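Local coordinates for protein glucosamine-6-phosphate deaminase (Bacillus subtilis, PDB 2BKX) that belongs to the glucosamine-6-phosphate isomerase/6-phosphogluconolactonase family and holds fructose-6-phosphate in a pocket of its Rossmann-like alpha/beta fold, at residues 7-10 against 11-15; 106-109 against 110-113; 205-208 against 209-213. All coordinates share one frame; numbering follows the deposited sequence.

Contact 1. Residues 7-10 against 11-15; sequences QTYE and ELSQI
Hydrogen bonds from backbone N-H groups to side-chain oxygens carry the link between Gln-7, Thr-8 and Glu-11. Thr-8 OG1 accepts from Glu-11 N at 3.0 Å, and with chi1 at 63° the hydroxyl sits between its own backbone N and carbonyl carbon, turned back over the first turn. Glu-11 reaches back one residue further, its OE2 accepting from Gln-7 N at 2.8 Å; the N-H points almost straight at the oxygen (169°) and arrives nearly in line with the C-O bond. The Glu-11 chain is extended, its CG anti to the backbone N (chi1 -174°), which lets the carboxylate reach back past the threonine, the two side chains crossing at about a right angle.

A second group of bonds converges on one carbonyl. Tyr-9 O receives both Ser-13 N and Ser-13 OG, each at 2.9 Å and from opposite faces of the carbonyl plane, so the buried serine hydroxyl is tied to the helix backbone.

The third element is a contact over the tyrosine ring. Ser-13 OG lies 3.6 Å from Tyr-9 CE2, over one face and offset toward the rim, while Tyr-9 OH is hydrogen-bonded to Thr-39 O and Gly-42 N. Thr-8 OG1 accepting from Glu-11 N is the N-cap bond of helix 9-26; with Glu-11 OE2 on Gln-7 N, the pair resembles a capping box without meeting its definition.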
ATOM      1  N   GLN A   7     -19.708   1.300  -6.614  1.00 11.03           N
ATOM      2  CA  GLN A   7     -20.783   0.316  -6.605  1.00 12.36           C
ATOM      3  C   GLN A   7     -20.267  -1.099  -6.386  1.00 10.05           C
ATOM      4  O   GLN A   7     -20.942  -1.937  -5.768  1.00 11.90           O
ATOM      5  CB  GLN A   7     -21.511   0.358  -7.955  1.00 14.02           C
ATOM      6  CG  GLN A   7     -22.986   0.549  -7.877  1.00 21.18           C
ATOM      7  CD  GLN A   7     -23.640   0.710  -9.268  1.00 19.70           C
ATOM      8  OE1 GLN A   7     -24.342  -0.182  -9.734  1.00 29.94           O
ATOM      9  NE2 GLN A   7     -23.369   1.846  -9.935  1.00 27.16           N
ATOM     10  N   THR A   8     -19.066  -1.364  -6.905  1.00  7.90           N
ATOM     11  CA  THR A   8     -18.484  -2.678  -6.901  1.00  6.92           C
ATOM     12  C   THR A   8     -16.970  -2.562  -6.748  1.00  6.91           C
ATOM     13  O   THR A   8     -16.387  -1.508  -7.018  1.00  6.33           O
ATOM     14  CB  THR A   8     -18.725  -3.427  -8.230  1.00  6.73           C
ATOM     15  OG1 THR A   8     -18.078  -2.698  -9.277  1.00  7.07           O
ATOM     16  CG2 THR A   8     -20.197  -3.540  -8.557  1.00  7.90           C
ATOM     17  N   TYR A   9     -16.350  -3.682  -6.382  1.00  5.77           N
ATOM     18  CA  TYR A   9     -14.890  -3.820  -6.386  1.00  5.80           C
ATOM     19  C   TYR A   9     -14.310  -3.530  -7.782  1.00  5.93           C
ATOM     20  O   TYR A   9     -13.233  -2.956  -7.921  1.00  5.62           O
ATOM     21  CB  TYR A   9     -14.509  -5.226  -5.926  1.00  5.77           C
ATOM     22  CG  TYR A   9     -13.025  -5.469  -5.868  1.00  6.30           C
ATOM     23  CD1 TYR A   9     -12.260  -4.896  -4.892  1.00  8.31           C
ATOM     24  CD2 TYR A   9     -12.391  -6.242  -6.813  1.00  6.84           C
ATOM     25  CE1 TYR A   9     -10.887  -5.108  -4.839  1.00  8.85           C
ATOM     26  CE2 TYR A   9     -11.043  -6.454  -6.797  1.00  6.78           C
ATOM     27  CZ  TYR A   9     -10.283  -5.912  -5.784  1.00  6.54           C
ATOM     28  OH  TYR A   9      -8.918  -6.122  -5.748  1.00  7.57           O
ATOM     29  N   GLU A  10     -15.009  -3.961  -8.825  1.00  6.70           N
ATOM     30  CA  GLU A  10     -14.517  -3.788 -10.173  1.00  5.79           C
ATOM     31  C   GLU A  10     -14.485  -2.290 -10.533  1.00  6.29           C
ATOM     32  O   GLU A  10     -13.552  -1.800 -11.160  1.00  6.79           O
ATOM     33  CB  GLU A  10     -15.409  -4.558 -11.147  1.00  6.56           C
ATOM     34  CG  GLU A  10     -15.298  -6.048 -11.102  1.00  8.26           C
ATOM     35  CD  GLU A  10     -15.976  -6.722  -9.942  1.00  9.61           C
ATOM     36  OE1 GLU A  10     -16.764  -6.086  -9.198  1.00  9.68           O
ATOM     37  OE2 GLU A  10     -15.742  -7.943  -9.813  1.00 11.81           O
ATOM     38  N   GLU A  11     -15.480  -1.550 -10.091  1.00  6.07           N
ATOM     39  CA  GLU A  11     -15.497  -0.098 -10.325  1.00  6.83           C
ATOM     40  C   GLU A  11     -14.399   0.597  -9.507  1.00  6.13           C
ATOM     41  O   GLU A  11     -13.691   1.478 -10.014  1.00  6.79           O
ATOM     42  CB  GLU A  11     -16.859   0.546 -10.013  1.00  8.59           C
ATOM     43  CG  GLU A  11     -16.869   2.004 -10.412  1.00 10.77           C
ATOM     44  CD  GLU A  11     -18.084   2.797 -10.024  1.00 13.01           C
ATOM     45  OE1 GLU A  11     -18.335   3.809 -10.740  1.00 18.26           O
ATOM     46  OE2 GLU A  11     -18.739   2.476  -9.004  1.00 18.60           O
ATOM     47  N   LEU A  12     -14.213   0.198  -8.255  1.00  6.39           N
ATOM     48  CA  LEU A  12     -13.118   0.724  -7.438  1.00  5.82           C
ATOM     49  C   LEU A  12     -11.788   0.519  -8.133  1.00  5.95           C
ATOM     50  O   LEU A  12     -10.956   1.422  -8.219  1.00  6.55           O
ATOM     51  CB  LEU A  12     -13.151   0.052  -6.064  1.00  6.74           C
ATOM     52  CG  LEU A  12     -11.980   0.311  -5.098  1.00  7.75           C
ATOM     53  CD1 LEU A  12     -12.487   0.166  -3.649  1.00  9.25           C
ATOM     54  CD2 LEU A  12     -10.776  -0.555  -5.324  1.00  8.50           C
ATOM     55  N   SER A  13     -11.607  -0.680  -8.678  1.00  5.18           N
ATOM     56  CA  SER A  13     -10.376  -1.011  -9.350  1.00  5.00           C
ATOM     57  C   SER A  13     -10.169  -0.223 -10.644  1.00  5.66           C
ATOM     58  O   SER A  13      -9.028   0.169 -10.952  1.00  5.84           O
ATOM     59  CB  SER A  13     -10.379  -2.512  -9.652  1.00  5.66           C
ATOM     60  OG  SER A  13     -10.392  -3.288  -8.442  1.00  6.72           O
ATOM     61  N   GLN A  14     -11.250  -0.003 -11.402  1.00  6.15           N
ATOM     62  CA  GLN A  14     -11.168   0.822 -12.598  1.00  6.70           C
ATOM     63  C   GLN A  14     -10.725   2.241 -12.268  1.00  6.34           C
ATOM     64  O   GLN A  14      -9.849   2.815 -12.940  1.00  5.70           O
ATOM     65  CB  GLN A  14     -12.531   0.830 -13.320  1.00  7.75           C
ATOM     66  CG  GLN A  14     -12.609   1.753 -14.556  1.00 10.95           C
ATOM     67  CD  GLN A  14     -14.018   2.281 -14.902  1.00 13.37           C
ATOM     68  OE1 GLN A  14     -14.336   2.501 -16.090  1.00 19.68           O
ATOM     69  NE2 GLN A  14     -14.838   2.531 -13.889  1.00 16.13           N
ATOM     70  N   ILE A  15     -11.384   2.835 -11.298  1.00  5.35           N
ATOM     71  CA  ILE A  15     -11.105   4.215 -10.909  1.00  6.48           C
ATOM     72  C   ILE A  15      -9.683   4.339 -10.365  1.00  5.97           C
ATOM     73  O   ILE A  15      -8.952   5.253 -10.729  1.00  6.28           O
ATOM     74  CB  ILE A  15     -12.146   4.719  -9.876  1.00  7.03           C
ATOM     75  CG1 ILE A  15     -13.518   4.740 -10.525  1.00  7.87           C
ATOM     76  CG2 ILE A  15     -11.744   6.097  -9.359  1.00  8.33           C
ATOM     77  CD1 ILE A  15     -14.674   5.026  -9.599  1.00 11.39           C
TER

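Contact 2. Residues 106-109 against 110-113; sequences ADDL and EAEC
Asp-108 is turned so that its carboxylate lies against Ala-111, as expected of an aspartate N-cap, here at the start of helix 109-122. OD2 accepts from Ala-111 N at 3.1 Å with an almost straight N-H (170°), but the donor stands well above the carboxylate plane, 68° out of it. The chi1 of -177° sets CG opposite the backbone N and swings the group over the first turn. The same carboxylate also rests on a methyl group: Asp-108 CG is 3.6 Å from Ala-111 CB. One carboxylate thus meets both the N-H and the methyl of the same residue.

Glu-110 takes another course. Its CB passes 3.5 Å from Asp-108 OD2, yet its extended chain carries the acid away, so that the two carboxylates, Asp-108 OD2 and Glu-110 OE1, stay 5.4 Å apart. Like charges at this separation would probably raise the cost of ionisation slightly, whereas the backbone N-H groups at the helix start should favour a negative Asp-108.

Glu-112 begins by leaning on the loop, its CB meeting Ala-106 CB at 3.9 Å. A bend at chi2 then leads the carboxylate off, where OE1 makes a salt bridge with Arg-115 and OE2 accepts from Asn-103 N, joining the helix to the preceding loop. The Leu-109 side chain points away from residues 110-113 and packs on Leu-180 and Val-154 of strands 178-181 and 153-156; Cys-113 touches both of these residues too, and Glu-112 touches Leu-180. Backbone bonds close the turn: Glu-112 N donates to Asp-108 O, and Cys-113 N reaches Leu-109 O at 3.0 Å.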
ATOM      1  N   ALA A 106      17.475  -8.980   4.807  1.00 12.38           N
ATOM      2  CA  ALA A 106      18.763  -8.361   5.139  1.00 13.79           C
ATOM      3  C   ALA A 106      19.253  -8.836   6.489  1.00 14.53           C
ATOM      4  O   ALA A 106      18.461  -9.164   7.342  1.00 14.24           O
ATOM      5  CB  ALA A 106      18.696  -6.819   5.103  1.00 14.06           C
ATOM      6  N   ASP A 107      20.567  -8.857   6.659  1.00 15.68           N
ATOM      7  CA  ASP A 107      21.182  -9.251   7.930  1.00 16.67           C
ATOM      8  C   ASP A 107      20.891  -8.279   9.057  1.00 16.89           C
ATOM      9  O   ASP A 107      20.710  -8.685  10.183  1.00 19.12           O
ATOM     10  CB  ASP A 107      22.686  -9.406   7.763  1.00 17.84           C
ATOM     11  CG  ASP A 107      23.068 -10.655   7.006  1.00 21.39           C
ATOM     12  OD1 ASP A 107      22.269 -11.610   6.918  1.00 25.07           O
ATOM     13  OD2 ASP A 107      24.216 -10.682   6.526  1.00 28.75           O
ATOM     14  N   ASP A 108      20.812  -6.999   8.728  1.00 15.05           N
ATOM     15  CA  ASP A 108      20.564  -5.970   9.732  1.00 14.82           C
ATOM     16  C   ASP A 108      19.320  -5.238   9.259  1.00 13.05           C
ATOM     17  O   ASP A 108      19.371  -4.374   8.378  1.00 12.79           O
ATOM     18  CB  ASP A 108      21.759  -5.037   9.827  1.00 14.99           C
ATOM     19  CG  ASP A 108      21.602  -3.984  10.918  1.00 15.83           C
ATOM     20  OD1 ASP A 108      22.634  -3.441  11.356  1.00 20.79           O
ATOM     21  OD2 ASP A 108      20.466  -3.682  11.345  1.00 17.16           O
ATOM     22  N   LEU A 109      18.193  -5.580   9.858  1.00 12.25           N
ATOM     23  CA  LEU A 109      16.924  -5.022   9.377  1.00 12.91           C
ATOM     24  C   LEU A 109      16.775  -3.540   9.733  1.00 12.73           C
ATOM     25  O   LEU A 109      16.202  -2.772   8.963  1.00 12.29           O
ATOM     26  CB  LEU A 109      15.782  -5.820   9.943  1.00 13.14           C
ATOM     27  CG  LEU A 109      15.737  -7.258   9.445  1.00 14.25           C
ATOM     28  CD1 LEU A 109      14.606  -7.914  10.172  1.00 17.81           C
ATOM     29  CD2 LEU A 109      15.571  -7.369   7.944  1.00 15.57           C
ATOM     30  N   GLU A 110      17.324  -3.130  10.868  1.00 14.25           N
ATOM     31  CA  GLU A 110      17.334  -1.704  11.218  1.00 15.15           C
ATOM     32  C   GLU A 110      18.078  -0.849  10.174  1.00 13.34           C
ATOM     33  O   GLU A 110      17.607   0.236   9.742  1.00 12.10           O
ATOM     34  CB  GLU A 110      17.970  -1.534  12.601  1.00 16.97           C
ATOM     35  CG  GLU A 110      17.010  -1.799  13.732  1.00 21.85           C
ATOM     36  CD  GLU A 110      17.490  -1.234  15.094  1.00 23.95           C
ATOM     37  OE1 GLU A 110      18.471  -0.425  15.142  1.00 33.94           O
ATOM     38  OE2 GLU A 110      16.870  -1.584  16.132  1.00 34.92           O
ATOM     39  N   ALA A 111      19.258  -1.317   9.786  1.00 13.14           N
ATOM     40  CA  ALA A 111      20.027  -0.634   8.777  1.00 12.44           C
ATOM     41  C   ALA A 111      19.327  -0.626   7.424  1.00 11.20           C
ATOM     42  O   ALA A 111      19.331   0.383   6.724  1.00 10.93           O
ATOM     43  CB  ALA A 111      21.445  -1.241   8.648  1.00 13.70           C
ATOM     44  N   GLU A 112      18.682  -1.734   7.080  1.00 10.33           N
ATOM     45  CA  GLU A 112      17.890  -1.783   5.854  1.00  9.58           C
ATOM     46  C   GLU A 112      16.808  -0.726   5.843  1.00  8.68           C
ATOM     47  O   GLU A 112      16.588  -0.060   4.835  1.00  8.79           O
ATOM     48  CB  GLU A 112      17.286  -3.185   5.694  1.00  9.64           C
ATOM     49  CG  GLU A 112      16.330  -3.345   4.511  1.00 10.09           C
ATOM     50  CD  GLU A 112      16.941  -3.148   3.155  1.00 13.36           C
ATOM     51  OE1 GLU A 112      18.187  -3.222   3.034  1.00 16.86           O
ATOM     52  OE2 GLU A 112      16.148  -2.960   2.179  1.00 14.47           O
ATOM     53  N   CYS A 113      16.144  -0.561   6.968  1.00  8.77           N
ATOM     54  CA  CYS A 113      15.074   0.452   7.070  1.00  8.62           C
ATOM     55  C   CYS A 113      15.604   1.880   6.915  1.00  8.21           C
ATOM     56  O   CYS A 113      14.995   2.699   6.245  1.00  8.52           O
ATOM     57  CB  CYS A 113      14.325   0.290   8.378  1.00  9.56           C
ATOM     58  SG  CYS A 113      13.212  -1.139   8.363  1.00 11.22           S
TER

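Contact 3. Residues 205-208 against 209-213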
ATOM      1  N   ALA A 205     -13.548  -0.206  10.171  1.00  8.50           N
ATOM      2  CA  ALA A 205     -12.461   0.746   9.935  1.00  8.56           C
ATOM      3  C   ALA A 205     -12.950   1.963   9.145  1.00  7.66           C
ATOM      4  O   ALA A 205     -12.572   3.092   9.422  1.00  8.20           O
ATOM      5  CB  ALA A 205     -11.294   0.087   9.285  1.00  8.75           C
ATOM      6  N   VAL A 206     -13.799   1.728   8.156  1.00  7.56           N
ATOM      7  CA  VAL A 206     -14.358   2.847   7.390  1.00  7.10           C
ATOM      8  C   VAL A 206     -15.127   3.788   8.319  1.00  7.07           C
ATOM      9  O   VAL A 206     -14.995   5.007   8.236  1.00  7.08           O
ATOM     10  CB  VAL A 206     -15.253   2.348   6.231  1.00  7.28           C
ATOM     11  CG1 VAL A 206     -16.096   3.467   5.653  1.00  8.28           C
ATOM     12  CG2 VAL A 206     -14.393   1.714   5.147  1.00  7.00           C
ATOM     13  N   ARG A 207     -15.954   3.212   9.184  1.00  7.46           N
ATOM     14  CA  ARG A 207     -16.704   4.032  10.137  1.00  7.52           C
ATOM     15  C   ARG A 207     -15.791   4.907  10.984  1.00  8.40           C
ATOM     16  O   ARG A 207     -16.022   6.103  11.139  1.00  8.18           O
ATOM     17  CB  ARG A 207     -17.584   3.150  11.030  1.00  8.25           C
ATOM     18  CG  ARG A 207     -18.489   3.939  11.951  1.00  8.44           C
ATOM     19  CD  ARG A 207     -19.255   3.008  12.886  1.00 10.22           C
ATOM     20  NE  ARG A 207     -20.090   3.721  13.844  1.00 12.89           N
ATOM     21  CZ  ARG A 207     -21.319   4.131  13.581  1.00 11.01           C
ATOM     22  NH1 ARG A 207     -22.012   4.802  14.509  1.00 13.51           N
ATOM     23  NH2 ARG A 207     -21.865   3.889  12.391  1.00 13.30           N
ATOM     24  N   LYS A 208     -14.744   4.304  11.535  1.00  7.89           N
ATOM     25  CA  LYS A 208     -13.809   5.069  12.362  1.00  8.77           C
ATOM     26  C   LYS A 208     -13.092   6.148  11.542  1.00  8.23           C
ATOM     27  O   LYS A 208     -12.881   7.266  12.005  1.00  9.78           O
ATOM     28  CB  LYS A 208     -12.785   4.161  13.066  1.00 10.10           C
ATOM     29  CG  LYS A 208     -13.368   3.308  14.179  1.00 14.54           C
ATOM     30  CD  LYS A 208     -12.274   2.589  14.991  1.00 16.04           C
ATOM     31  CE  LYS A 208     -12.845   1.700  16.076  1.00 20.63           C
ATOM     32  NZ  LYS A 208     -11.789   1.095  16.936  1.00 23.04           N
ATOM     33  N   LEU A 209     -12.692   5.834  10.320  1.00  7.56           N
ATOM     34  CA  LEU A 209     -12.011   6.805   9.475  1.00  8.32           C
ATOM     35  C   LEU A 209     -12.910   8.015   9.227  1.00  8.82           C
ATOM     36  O   LEU A 209     -12.515   9.195   9.404  1.00  8.94           O
ATOM     37  CB  LEU A 209     -11.582   6.158   8.144  1.00  8.51           C
ATOM     38  CG  LEU A 209     -10.851   7.091   7.204  1.00  8.55           C
ATOM     39  CD1 LEU A 209      -9.497   7.499   7.833  1.00 10.55           C
ATOM     40  CD2 LEU A 209     -10.687   6.410   5.876  1.00  9.40           C
ATOM     41  N   LEU A 210     -14.154   7.733   8.861  1.00  8.60           N
ATOM     42  CA  LEU A 210     -15.096   8.783   8.503  1.00  8.98           C
ATOM     43  C   LEU A 210     -15.586   9.595   9.710  1.00  8.75           C
ATOM     44  O   LEU A 210     -15.974  10.750   9.542  1.00 11.89           O
ATOM     45  CB  LEU A 210     -16.265   8.214   7.714  1.00 10.35           C
ATOM     46  CG  LEU A 210     -15.933   7.641   6.361  1.00 13.85           C
ATOM     47  CD1 LEU A 210     -17.188   7.098   5.702  1.00 15.19           C
ATOM     48  CD2 LEU A 210     -15.192   8.631   5.460  1.00 19.00           C
ATOM     49  N   GLU A 211     -15.571   9.019  10.906  1.00  8.95           N
ATOM     50  CA  GLU A 211     -15.950   9.752  12.143  1.00  9.89           C
ATOM     51  C   GLU A 211     -14.917  10.832  12.466  1.00  9.70           C
ATOM     52  O   GLU A 211     -15.232  11.811  13.105  1.00 10.77           O
ATOM     53  CB  GLU A 211     -16.127   8.787  13.322  1.00 10.55           C
ATOM     54  CG  GLU A 211     -17.473   8.037  13.233  1.00 13.51           C
ATOM     55  CD  GLU A 211     -17.770   7.051  14.369  1.00 15.07           C
ATOM     56  OE1 GLU A 211     -16.838   6.410  14.905  1.00 22.10           O
ATOM     57  OE2 GLU A 211     -18.984   6.883  14.676  1.00 18.34           O
ATOM     58  N   GLY A 212     -13.679  10.697  11.992  1.00 10.01           N
ATOM     59  CA  GLY A 212     -12.753  11.845  11.985  1.00 10.18           C
ATOM     60  C   GLY A 212     -11.986  12.127  13.257  1.00 10.71           C
ATOM     61  O   GLY A 212     -11.333  13.167  13.365  1.00 13.53           O
ATOM     62  N   ASN A 213     -12.040  11.229  14.230  1.00 10.15           N
ATOM     63  CA  ASN A 213     -11.179  11.372  15.417  1.00 10.90           C
ATOM     64  C   ASN A 213      -9.748  11.123  14.963  1.00 11.11           C
ATOM     65  O   ASN A 213      -9.452  10.105  14.303  1.00 12.03           O
ATOM     66  CB  ASN A 213     -11.543  10.327  16.454  1.00 12.14           C
ATOM     67  CG  ASN A 213     -11.756  10.887  17.844  0.50 17.40           C
ATOM     68  OD1 ASN A 213     -11.127  11.847  18.275  0.50 20.90           O
ATOM     69  ND2 ASN A 213     -12.741  10.307  18.537  0.50 22.66           N
TER
HETATM   70  O   HOH W   1     -17.859   3.955  15.878  1.00 29.17           O
HETATM   71  O   HOH W   2     -10.499   9.085  11.812  1.00 10.25           O
HETATM   72  O   HOH W   3     -12.713   8.220  14.460  1.00 13.45           O
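The Arg-207 guanidinium and the Glu-211 carboxylate, one helical turn apart, meet with their planes 65° from each other. At the guanidinium edge, in its plane, a water accepts from Arg-207 NE at 3.0 Å and donates to Glu-211 OE1 at 2.8 Å. The other oxygen, Glu-211 OE2, approaches obliquely, 3.5 Å from Arg-207 NE and well out of the plane; this is a salt bridge of charges alone, with no N-H aimed at it. An i to i+4 pair bridged in this way closes the last turns of helix 203-211, the helix of a beta-alpha-beta unit between strands 193-197 and 229-234. Arg-207 NH2 donates to Leu-240 O near the chain end.

The Arg-207 chain runs straight from CG to NE, and the Glu-211 chain, extended beyond CG with CG set beside its backbone N (chi1 -77°), leans back toward it. Round the helix, Val-206 and Leu-210 lie side by side pointing the same way, CG1 to CD1 3.8 Å, while Val-206 also touches Ile-197 and Leu-209 packs on Leu-195 of the neighbouring strand.

Gly-212 is the first residue to leave helical angles; at its backbone angles (phi 84°) there is no room for a CB beside the carbonyl O of Glu-211. Water spans this exit: one molecule donates to Lys-208 O at 2.6 Å and accepts from Asn-213 N at 3.1 Å.

In the fold
Contacts 1 and 2 are both N-caps, with Thr-8 and Asp-108 in the same role, whereas contact 3 is the C-terminal end of a helix. They follow one another along the chain without touching. Contacts 1 and 2 lie on opposite sides of the chain's centre, their own centres 37 Å apart; contacts 1 and 3 are nearer, at 21 Å between centres and about 9 Å between nearest atoms. The side chains of Tyr-9, Ala-205 and Cys-113 lie about 8, 9 and 13 Å from fructose-6-phosphate. Contact 1 is tied to the pocket through the hydrogen bond of Tyr-9 OH with Thr-39 O, Thr-39 being a pocket residue; helix 203-211 of contact 3 begins just after another, Lys-202.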